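Local coordinates for phosphatidylglycerophosphatase and protein-tyrosine phosphatase 1 (Mus musculus, PDB 3RGO) that dephosphorylates phosphatidylglycerophosphate to phosphatidylglycerol, an essential step on the mitochondrial route to cardiolipin, at residues Leu75-Gln86 with Met106-Val114. Numbering follows the deposited sequence.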
ATOM      1  N   LEU A  75      -6.593  -5.364   5.174  1.00 44.44           N
ATOM      2  CA  LEU A  75      -6.603  -3.950   4.826  1.00 42.38           C
ATOM      3  C   LEU A  75      -6.233  -3.129   6.060  1.00 40.89           C
ATOM      4  O   LEU A  75      -5.437  -2.192   5.980  1.00 36.67           O
ATOM      5  CB  LEU A  75      -7.989  -3.547   4.318  1.00 47.36           C
ATOM      6  CG  LEU A  75      -8.119  -2.920   2.926  1.00 47.16           C
ATOM      7  CD1 LEU A  75      -7.046  -3.421   1.964  1.00 42.14           C
ATOM      8  CD2 LEU A  75      -9.522  -3.150   2.362  1.00 41.31           C
ATOM      9  N   HIS A  76      -6.819  -3.488   7.203  1.00 42.30           N
ATOM     10  CA  HIS A  76      -6.490  -2.836   8.468  1.00 45.40           C
ATOM     11  C   HIS A  76      -5.044  -3.117   8.861  1.00 42.92           C
ATOM     12  O   HIS A  76      -4.351  -2.244   9.385  1.00 39.32           O
ATOM     13  CB  HIS A  76      -7.433  -3.292   9.590  1.00 48.22           C
ATOM     14  CG  HIS A  76      -8.771  -2.620   9.568  1.00 49.71           C
ATOM     15  ND1 HIS A  76      -9.917  -3.258   9.147  1.00 50.02           N
ATOM     16  CD2 HIS A  76      -9.143  -1.364   9.914  1.00 50.40           C
ATOM     17  CE1 HIS A  76     -10.939  -2.424   9.236  1.00 49.96           C
ATOM     18  NE2 HIS A  76     -10.496  -1.269   9.699  1.00 48.58           N
ATOM     19  N   LYS A  77      -4.588  -4.341   8.607  1.00 46.21           N
ATOM     20  CA  LYS A  77      -3.197  -4.689   8.875  1.00 48.09           C
ATOM     21  C   LYS A  77      -2.263  -3.791   8.070  1.00 41.21           C
ATOM     22  O   LYS A  77      -1.287  -3.256   8.599  1.00 41.70           O
ATOM     23  CB  LYS A  77      -2.925  -6.159   8.545  1.00 52.33           C
ATOM     24  CG  LYS A  77      -3.115  -7.104   9.717  1.00 60.95           C
ATOM     25  CD  LYS A  77      -2.646  -8.509   9.372  1.00 67.40           C
ATOM     26  CE  LYS A  77      -2.790  -9.448  10.562  1.00 73.72           C
ATOM     27  NZ  LYS A  77      -2.323 -10.826  10.239  1.00 77.09           N
ATOM     28  N   GLY A  78      -2.578  -3.624   6.791  1.00 36.81           N
ATOM     29  CA  GLY A  78      -1.772  -2.800   5.908  1.00 36.19           C
ATOM     30  C   GLY A  78      -1.753  -1.355   6.359  1.00 36.08           C
ATOM     31  O   GLY A  78      -0.705  -0.718   6.402  1.00 36.18           O
ATOM     32  N   VAL A  79      -2.925  -0.840   6.715  1.00 36.71           N
ATOM     33  CA  VAL A  79      -3.041   0.548   7.129  1.00 33.09           C
ATOM     34  C   VAL A  79      -2.322   0.806   8.458  1.00 37.39           C
ATOM     35  O   VAL A  79      -1.587   1.784   8.593  1.00 40.85           O
ATOM     36  CB  VAL A  79      -4.521   0.981   7.208  1.00 37.49           C
ATOM     37  CG1 VAL A  79      -4.642   2.386   7.773  1.00 37.36           C
ATOM     38  CG2 VAL A  79      -5.164   0.883   5.820  1.00 34.52           C
ATOM     39  N   GLN A  80      -2.525  -0.076   9.433  1.00 35.46           N
ATOM     40  CA  GLN A  80      -1.845   0.056  10.719  1.00 41.86           C
ATOM     41  C   GLN A  80      -0.330  -0.037  10.555  1.00 39.04           C
ATOM     42  O   GLN A  80       0.422   0.594  11.292  1.00 39.71           O
ATOM     43  CB  GLN A  80      -2.346  -0.996  11.712  1.00 50.21           C
ATOM     44  CG  GLN A  80      -3.825  -0.861  12.066  1.00 56.13           C
ATOM     45  CD  GLN A  80      -4.176   0.507  12.630  1.00 60.42           C
ATOM     46  OE1 GLN A  80      -3.463   1.045  13.482  1.00 63.98           O
ATOM     47  NE2 GLN A  80      -5.286   1.071  12.165  1.00 57.27           N
ATOM     48  N   PHE A  81       0.113  -0.828   9.580  1.00 37.14           N
ATOM     49  CA  PHE A  81       1.534  -0.937   9.259  1.00 37.78           C
ATOM     50  C   PHE A  81       2.058   0.401   8.745  1.00 37.67           C
ATOM     51  O   PHE A  81       3.109   0.872   9.174  1.00 39.65           O
ATOM     52  CB  PHE A  81       1.751  -2.028   8.208  1.00 37.31           C
ATOM     53  CG  PHE A  81       3.201  -2.319   7.901  1.00 39.12           C
ATOM     54  CD1 PHE A  81       3.952  -3.138   8.731  1.00 40.87           C
ATOM     55  CD2 PHE A  81       3.799  -1.803   6.758  1.00 35.06           C
ATOM     56  CE1 PHE A  81       5.280  -3.421   8.436  1.00 40.30           C
ATOM     57  CE2 PHE A  81       5.120  -2.081   6.452  1.00 34.20           C
ATOM     58  CZ  PHE A  81       5.864  -2.893   7.293  1.00 37.81           C
ATOM     59  N   ALA A  82       1.309   1.020   7.837  1.00 38.28           N
ATOM     60  CA  ALA A  82       1.683   2.334   7.319  1.00 37.99           C
ATOM     61  C   ALA A  82       1.713   3.375   8.438  1.00 38.78           C
ATOM     62  O   ALA A  82       2.600   4.224   8.485  1.00 36.55           O
ATOM     63  CB  ALA A  82       0.720   2.768   6.218  1.00 37.30           C
ATOM     64  N   LEU A  83       0.739   3.296   9.342  1.00 41.92           N
ATOM     65  CA  LEU A  83       0.629   4.264  10.429  1.00 42.49           C
ATOM     66  C   LEU A  83       1.754   4.080  11.437  1.00 45.11           C
ATOM     67  O   LEU A  83       2.232   5.048  12.037  1.00 45.96           O
ATOM     68  CB  LEU A  83      -0.733   4.151  11.113  1.00 45.10           C
ATOM     69  CG  LEU A  83      -1.942   4.509  10.240  1.00 47.95           C
ATOM     70  CD1 LEU A  83      -3.249   4.304  10.995  1.00 50.89           C
ATOM     71  CD2 LEU A  83      -1.837   5.942   9.743  1.00 47.73           C
ATOM     72  N   LYS A  84       2.164   2.830  11.625  1.00 45.62           N
ATOM     73  CA  LYS A  84       3.332   2.514  12.435  1.00 48.68           C
ATOM     74  C   LYS A  84       4.524   3.338  11.969  1.00 43.99           C
ATOM     75  O   LYS A  84       5.212   3.964  12.773  1.00 42.06           O
ATOM     76  CB  LYS A  84       3.655   1.021  12.328  1.00 53.82           C
ATOM     77  CG  LYS A  84       5.006   0.614  12.897  1.00 60.36           C
ATOM     78  CD  LYS A  84       5.303  -0.848  12.579  1.00 63.66           C
ATOM     79  CE  LYS A  84       6.646  -1.285  13.134  1.00 68.34           C
ATOM     80  NZ  LYS A  84       6.870  -2.741  12.917  1.00 70.28           N
ATOM     81  N   TYR A  85       4.764   3.346  10.662  1.00 43.97           N
ATOM     82  CA  TYR A  85       5.899   4.087  10.117  1.00 44.84           C
ATOM     83  C   TYR A  85       5.666   5.597  10.025  1.00 46.53           C
ATOM     84  O   TYR A  85       6.611   6.378  10.127  1.00 49.94           O
ATOM     85  CB  TYR A  85       6.387   3.474   8.798  1.00 42.35           C
ATOM     86  CG  TYR A  85       7.200   2.228   9.061  1.00 46.60           C
ATOM     87  CD1 TYR A  85       8.522   2.321   9.483  1.00 49.06           C
ATOM     88  CD2 TYR A  85       6.634   0.964   8.947  1.00 45.09           C
ATOM     89  CE1 TYR A  85       9.264   1.192   9.760  1.00 46.82           C
ATOM     90  CE2 TYR A  85       7.371  -0.172   9.219  1.00 45.42           C
ATOM     91  CZ  TYR A  85       8.684  -0.051   9.627  1.00 48.02           C
ATOM     92  OH  TYR A  85       9.423  -1.177   9.900  1.00 49.92           O
ATOM     93  N   GLN A  86       4.413   6.007   9.859  1.00 44.81           N
ATOM     94  CA  GLN A  86       4.082   7.429   9.921  1.00 45.82           C
ATOM     95  C   GLN A  86       4.475   8.027  11.271  1.00 48.00           C
ATOM     96  O   GLN A  86       4.980   9.148  11.336  1.00 47.71           O
ATOM     97  CB  GLN A  86       2.592   7.672   9.670  1.00 45.79           C
ATOM     98  CG  GLN A  86       2.206   9.141   9.792  1.00 48.81           C
ATOM     99  CD  GLN A  86       0.707   9.364   9.744  1.00 52.67           C
ATOM    100  OE1 GLN A  86       0.101   9.378   8.672  1.00 55.82           O
ATOM    101  NE2 GLN A  86       0.103   9.556  10.910  1.00 58.71           N
ATOM    102  N   MET A 106      -4.910  -0.613  -1.740  1.00 30.99           N
ATOM    103  CA  MET A 106      -4.305  -0.583  -0.407  1.00 30.92           C
ATOM    104  C   MET A 106      -4.033   0.850   0.025  1.00 32.78           C
ATOM    105  O   MET A 106      -4.343   1.245   1.158  1.00 34.07           O
ATOM    106  CB  MET A 106      -3.001  -1.394  -0.393  1.00 30.77           C
ATOM    107  CG  MET A 106      -2.284  -1.429   0.966  1.00 33.00           C
ATOM    108  SD  MET A 106      -3.154  -2.424   2.224  1.00 38.88           S
ATOM    109  CE  MET A 106      -3.283  -3.991   1.369  1.00186.99           C
ATOM    110  N   VAL A 107      -3.444   1.627  -0.880  1.00 32.09           N
ATOM    111  CA  VAL A 107      -3.167   3.034  -0.605  1.00 32.80           C
ATOM    112  C   VAL A 107      -4.470   3.807  -0.402  1.00 33.34           C
ATOM    113  O   VAL A 107      -4.537   4.699   0.444  1.00 35.81           O
ATOM    114  CB  VAL A 107      -2.299   3.696  -1.713  1.00 34.59           C
ATOM    115  CG1 VAL A 107      -2.181   5.197  -1.477  1.00 33.40           C
ATOM    116  CG2 VAL A 107      -0.905   3.052  -1.773  1.00 30.91           C
ATOM    117  N   ALA A 108      -5.501   3.458  -1.170  1.00 30.88           N
ATOM    118  CA  ALA A 108      -6.820   4.061  -1.003  1.00 33.43           C
ATOM    119  C   ALA A 108      -7.341   3.871   0.414  1.00 34.41           C
ATOM    120  O   ALA A 108      -7.887   4.796   1.011  1.00 31.72           O
ATOM    121  CB  ALA A 108      -7.821   3.483  -2.026  1.00 31.65           C
ATOM    122  N   ALA A 109      -7.176   2.669   0.955  1.00 34.93           N
ATOM    123  CA  ALA A 109      -7.667   2.389   2.296  1.00 35.56           C
ATOM    124  C   ALA A 109      -6.929   3.249   3.321  1.00 35.29           C
ATOM    125  O   ALA A 109      -7.542   3.823   4.219  1.00 36.86           O
ATOM    126  CB  ALA A 109      -7.518   0.907   2.620  1.00 36.51           C
ATOM    127  N   TYR A 110      -5.611   3.330   3.172  1.00 33.94           N
ATOM    128  CA  TYR A 110      -4.782   4.203   3.998  1.00 31.15           C
ATOM    129  C   TYR A 110      -5.316   5.637   4.011  1.00 35.24           C
ATOM    130  O   TYR A 110      -5.536   6.210   5.078  1.00 37.69           O
ATOM    131  CB  TYR A 110      -3.334   4.173   3.489  1.00 35.77           C
ATOM    132  CG  TYR A 110      -2.463   5.315   3.958  1.00 35.81           C
ATOM    133  CD1 TYR A 110      -1.886   5.303   5.221  1.00 37.73           C
ATOM    134  CD2 TYR A 110      -2.209   6.403   3.129  1.00 35.61           C
ATOM    135  CE1 TYR A 110      -1.085   6.353   5.654  1.00 38.59           C
ATOM    136  CE2 TYR A 110      -1.413   7.448   3.544  1.00 35.43           C
ATOM    137  CZ  TYR A 110      -0.854   7.422   4.808  1.00 38.84           C
ATOM    138  OH  TYR A 110      -0.059   8.466   5.223  1.00 41.68           O
ATOM    139  N   LEU A 111      -5.528   6.209   2.826  1.00 34.50           N
ATOM    140  CA  LEU A 111      -6.021   7.581   2.718  1.00 36.35           C
ATOM    141  C   LEU A 111      -7.416   7.752   3.317  1.00 39.76           C
ATOM    142  O   LEU A 111      -7.714   8.768   3.959  1.00 39.81           O
ATOM    143  CB  LEU A 111      -6.007   8.038   1.260  1.00 33.99           C
ATOM    144  CG  LEU A 111      -4.618   8.172   0.628  1.00 31.94           C
ATOM    145  CD1 LEU A 111      -4.739   8.454  -0.862  1.00 30.65           C
ATOM    146  CD2 LEU A 111      -3.794   9.254   1.325  1.00 33.52           C
ATOM    147  N   ILE A 112      -8.279   6.766   3.097  1.00 34.73           N
ATOM    148  CA  ILE A 112      -9.612   6.803   3.680  1.00 36.11           C
ATOM    149  C   ILE A 112      -9.530   6.959   5.191  1.00 39.19           C
ATOM    150  O   ILE A 112     -10.193   7.814   5.776  1.00 38.83           O
ATOM    151  CB  ILE A 112     -10.424   5.542   3.327  1.00 35.64           C
ATOM    152  CG1 ILE A 112     -10.798   5.562   1.839  1.00 40.80           C
ATOM    153  CG2 ILE A 112     -11.673   5.446   4.195  1.00 36.24           C
ATOM    154  CD1 ILE A 112     -11.418   4.270   1.333  1.00 40.60           C
ATOM    155  N   GLN A 113      -8.702   6.134   5.818  1.00 33.25           N
ATOM    156  CA  GLN A 113      -8.584   6.148   7.265  1.00 38.56           C
ATOM    157  C   GLN A 113      -7.915   7.427   7.752  1.00 39.66           C
ATOM    158  O   GLN A 113      -8.401   8.071   8.676  1.00 42.21           O
ATOM    159  CB  GLN A 113      -7.813   4.925   7.764  1.00 40.05           C
ATOM    160  CG  GLN A 113      -7.450   5.021   9.244  1.00 46.40           C
ATOM    161  CD  GLN A 113      -7.228   3.671   9.880  1.00 49.10           C
ATOM    162  OE1 GLN A 113      -7.642   2.646   9.343  1.00 53.07           O
ATOM    163  NE2 GLN A 113      -6.571   3.662  11.034  1.00 51.46           N
ATOM    164  N   VAL A 114      -6.803   7.791   7.120  1.00 36.24           N
ATOM    165  CA  VAL A 114      -6.048   8.974   7.517  1.00 39.82           C
ATOM    166  C   VAL A 114      -6.864  10.263   7.402  1.00 42.64           C
ATOM    167  O   VAL A 114      -6.787  11.134   8.273  1.00 42.11           O
ATOM    168  CB  VAL A 114      -4.747   9.111   6.693  1.00 43.66           C
ATOM    169  CG1 VAL A 114      -4.092  10.468   6.934  1.00 47.12           C
ATOM    170  CG2 VAL A 114      -3.788   7.981   7.035  1.00 41.88           C
TER
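Val79 drives its two methyls into helix 106-114 where the backbones come nearest, its CA 5.1 Å from that of Tyr110. CG2 settles on the peptide between Ala109 and Tyr110, 3.6 Å from Tyr110 N, while CG1 lies against the carboxamide of Gln113. Ala109 CB meets both Val79 CG2 and Leu75 CG, a short side chain consistent with the close approach here. The axes of the two segments cross at -67° and approach to 9.1 Å.

Apolar contacts continue toward both ends. Met106, bent at chi2 and chi3, brings CE to 3.9 Å from Leu75 CD1 and lays its sulfur over the backbone of Gly78, where a CB would collide with SD. At the other end the Tyr110 ring reaches Ala82, Ala82 CB being 3.8 Å from Tyr110 CD1, and Leu83 CD2 rests against both Tyr110 CE1 and Val114 CG2.

Gln113 is a knob in a hole formed by His76, Val79, Gln80 and Leu83. A chi1 of 170° carries its extended chain away from its own backbone N, and it crosses Gln80 nearly at right angles, the amide planes 39° apart. Shortening Gln113 to an alanine is likely to leave this hole poorly filled and deprive Val79 CG1 and Leu83 CD1 of the amide they pack against.

The polar end of Tyr110 lies 3.6 Å from Gln86 OE1 at its OH, but the hydroxyl is hydrogen-bonded to Asp6. Beyond the pair, Leu75 and His76 also touch helix 137-154, and Phe81 packs on strand 57-61, placing helix 72-88 between the sheet and helix 137-154 of the dual-specificity phosphatase fold. Cohesion between the two helices thus rests mainly on shape and apolar surface; Gln80 and Gln113 meet on the more open side, and Gln86 lies apart at the far end.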